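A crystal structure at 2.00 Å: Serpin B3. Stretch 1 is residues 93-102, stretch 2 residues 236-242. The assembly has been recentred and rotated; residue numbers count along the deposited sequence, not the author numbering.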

# COMPACT_ATOMS: atom_id res chain seq x y z
N ASN A 93 -2.37 -11.51 9.10
CA ASN A 93 -3.16 -11.19 10.32
C ASN A 93 -2.41 -11.92 11.40
O ASN A 93 -2.58 -13.14 11.54
N LYS A 94 -1.50 -11.21 12.06
CA LYS A 94 -0.68 -11.78 13.11
C LYS A 94 -0.20 -10.66 14.03
O LYS A 94 0.17 -9.56 13.58
N SER A 95 -0.26 -10.95 15.33
CA SER A 95 0.21 -10.06 16.37
C SER A 95 1.11 -10.84 17.30
O SER A 95 0.84 -11.99 17.59
N THR A 96 2.15 -10.18 17.79
CA THR A 96 3.05 -10.75 18.79
C THR A 96 3.10 -9.66 19.83
O THR A 96 2.39 -8.63 19.73
N ASP A 97 3.97 -9.83 20.81
CA ASP A 97 4.29 -8.77 21.72
C ASP A 97 5.05 -7.62 21.05
O ASP A 97 5.05 -6.49 21.54
N ALA A 98 5.74 -7.87 19.97
CA ALA A 98 6.53 -6.80 19.32
C ALA A 98 5.81 -5.99 18.20
O ALA A 98 6.21 -4.90 17.85
N TYR A 99 4.77 -6.56 17.60
CA TYR A 99 4.08 -5.90 16.48
C TYR A 99 2.67 -6.39 16.31
O TYR A 99 2.31 -7.47 16.81
N GLU A 100 1.87 -5.58 15.61
CA GLU A 100 0.58 -5.95 15.12
C GLU A 100 0.51 -5.71 13.61
O GLU A 100 0.90 -4.62 13.13
N LEU A 101 0.04 -6.72 12.87
CA LEU A 101 -0.30 -6.62 11.48
C LEU A 101 -1.73 -7.12 11.29
O LEU A 101 -2.07 -8.21 11.74
N LYS A 102 -2.58 -6.35 10.63
CA LYS A 102 -3.90 -6.79 10.42
C LYS A 102 -4.46 -6.21 9.15
O LYS A 102 -4.09 -5.11 8.73
N TYR A 236 12.16 -5.25 11.85
CA TYR A 236 11.32 -5.15 13.01
C TYR A 236 11.61 -6.29 13.95
O TYR A 236 12.06 -7.35 13.56
N LYS A 237 11.34 -6.07 15.22
CA LYS A 237 11.57 -7.10 16.23
C LYS A 237 10.76 -8.35 15.93
O LYS A 237 9.54 -8.25 15.72
N GLY A 238 11.45 -9.50 15.98
CA GLY A 238 10.92 -10.82 15.62
C GLY A 238 11.33 -11.20 14.22
O GLY A 238 11.20 -12.33 13.85
N LYS A 239 11.81 -10.22 13.43
CA LYS A 239 12.18 -10.38 12.04
C LYS A 239 11.06 -10.93 11.13
O LYS A 239 11.33 -11.45 10.07
N ASP A 240 9.80 -10.76 11.48
CA ASP A 240 8.75 -11.16 10.51
C ASP A 240 8.61 -10.14 9.35
O ASP A 240 8.20 -10.50 8.20
N LEU A 241 8.94 -8.89 9.69
CA LEU A 241 8.83 -7.77 8.80
C LEU A 241 10.10 -6.91 8.86
O LEU A 241 10.83 -6.92 9.84
N SER A 242 10.37 -6.21 7.76
CA SER A 242 11.48 -5.26 7.72
C SER A 242 11.10 -4.01 6.94
O SER A 242 10.22 -4.03 6.11

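Two stretches far apart in sequence meet here, and Tyr99 is the piece around which stretch 2 is fitted. Tyr236 opens the type II turn; its CA-to-CB bond points toward stretch 1, but the m rotamer leads the ring away. Lys237 leaves sideways, and its t, t, t chain lies against Ala98, CD to CB at 3.7 Å, so the aliphatic part of a lysine covers a small, buried methyl. A water donates to Lys237 O at 3.0 Å and sits 2.7 Å from Thr96 OG1, joining the stretches where no direct polar contact is made. That same Thr96 OG1, placed by a p rotamer, accepts from Ala98 N at 3.0 Å and steadies the turn of stretch 1.

Gly238 has phi near 99°, where a CB would jam against the preceding carbonyl oxygen; the backbone alone calls for glycine. Lys239 points away. Asp240, rotamer m, is the polar anchor: OD2 accepts from Tyr99 OH at 2.6 Å, near the ring plane, and forms a salt bridge with Lys94 NZ at 3.2 Å, reached by a largely extended lysine. Leu241 (chi1 m) then lays CD1 over one face of the Tyr99 ring, 3.6 Å from CE2, a CH-pi contact, while its CD2 meets Leu101 CD2 at 4.4 Å. One tyrosine, p at chi1, thus serves both a carboxylate and a leucine.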

# COMPACT_ATOMS: atom_id res chain seq x y z
CB ASN A 93 -4.62 -11.67 10.30
CG ASN A 93 -5.53 -10.79 9.50
OD1 ASN A 93 -5.93 -11.14 8.38
ND2 ASN A 93 -5.87 -9.65 10.04
CB LYS A 94 0.50 -12.53 12.50
CG LYS A 94 1.34 -13.23 13.56
CD LYS A 94 2.49 -14.03 12.96
CE LYS A 94 3.11 -14.92 14.02
NZ LYS A 94 4.56 -15.09 13.71
CB SER A 95 -0.96 -9.49 17.19
OG SER A 95 -1.52 -8.34 16.55
CB THR A 96 4.44 -11.10 18.22
OG1 THR A 96 5.19 -9.91 17.89
CG2 THR A 96 4.37 -12.03 17.01
CB ASP A 97 5.12 -9.33 22.90
CG ASP A 97 6.45 -9.96 22.45
OD1 ASP A 97 6.50 -10.87 21.61
OD2 ASP A 97 7.48 -9.53 22.97
CB ALA A 98 7.76 -7.46 18.75
CB TYR A 99 4.88 -6.07 15.16
CG TYR A 99 4.82 -7.45 14.55
CD1 TYR A 99 5.79 -8.41 14.86
CD2 TYR A 99 3.81 -7.79 13.62
CE1 TYR A 99 5.72 -9.68 14.26
CE2 TYR A 99 3.75 -9.05 13.05
CZ TYR A 99 4.69 -9.99 13.37
OH TYR A 99 4.61 -11.23 12.76
CB GLU A 100 -0.45 -5.06 15.76
CG GLU A 100 -1.85 -5.49 15.40
CD GLU A 100 -2.89 -4.67 16.06
OE1 GLU A 100 -2.58 -3.55 16.52
OE2 GLU A 100 -4.04 -5.15 16.10
CB LEU A 101 0.68 -7.47 10.65
CG LEU A 101 0.35 -7.38 9.18
CD1 LEU A 101 0.40 -5.95 8.57
CD2 LEU A 101 1.25 -8.29 8.41
CB LYS A 102 -4.81 -6.53 11.59
CG LYS A 102 -4.99 -5.13 11.98
CD LYS A 102 -5.95 -4.92 13.14
CE LYS A 102 -5.81 -3.49 13.62
NZ LYS A 102 -6.99 -2.98 14.41
CB TYR A 236 9.84 -5.06 12.60
CG TYR A 236 9.58 -3.76 11.84
CD1 TYR A 236 9.44 -2.55 12.54
CD2 TYR A 236 9.48 -3.75 10.47
CE1 TYR A 236 9.26 -1.35 11.87
CE2 TYR A 236 9.29 -2.56 9.77
CZ TYR A 236 9.18 -1.36 10.48
OH TYR A 236 9.00 -0.18 9.83
CB LYS A 237 11.21 -6.56 17.61
CG LYS A 237 11.62 -7.48 18.75
CD LYS A 237 11.19 -6.91 20.10
CE LYS A 237 11.32 -7.96 21.21
NZ LYS A 237 12.01 -7.29 22.33
CB LYS A 239 13.43 -11.25 11.89
CG LYS A 239 14.69 -10.78 12.63
CD LYS A 239 15.87 -11.69 12.25
CE LYS A 239 16.89 -11.90 13.35
NZ LYS A 239 17.72 -10.67 13.45
CB ASP A 240 7.42 -11.39 11.23
CG ASP A 240 7.46 -12.67 12.11
OD1 ASP A 240 8.40 -13.47 11.88
OD2 ASP A 240 6.63 -12.80 13.02
CB LEU A 241 7.62 -6.95 9.19
CG LEU A 241 6.27 -7.61 8.90
CD1 LEU A 241 5.59 -8.00 10.18
CD2 LEU A 241 5.36 -6.65 8.11
CB SER A 242 12.65 -5.88 7.00
OG SER A 242 13.26 -6.87 7.73
O HOH W 1 7.68 -10.24 17.04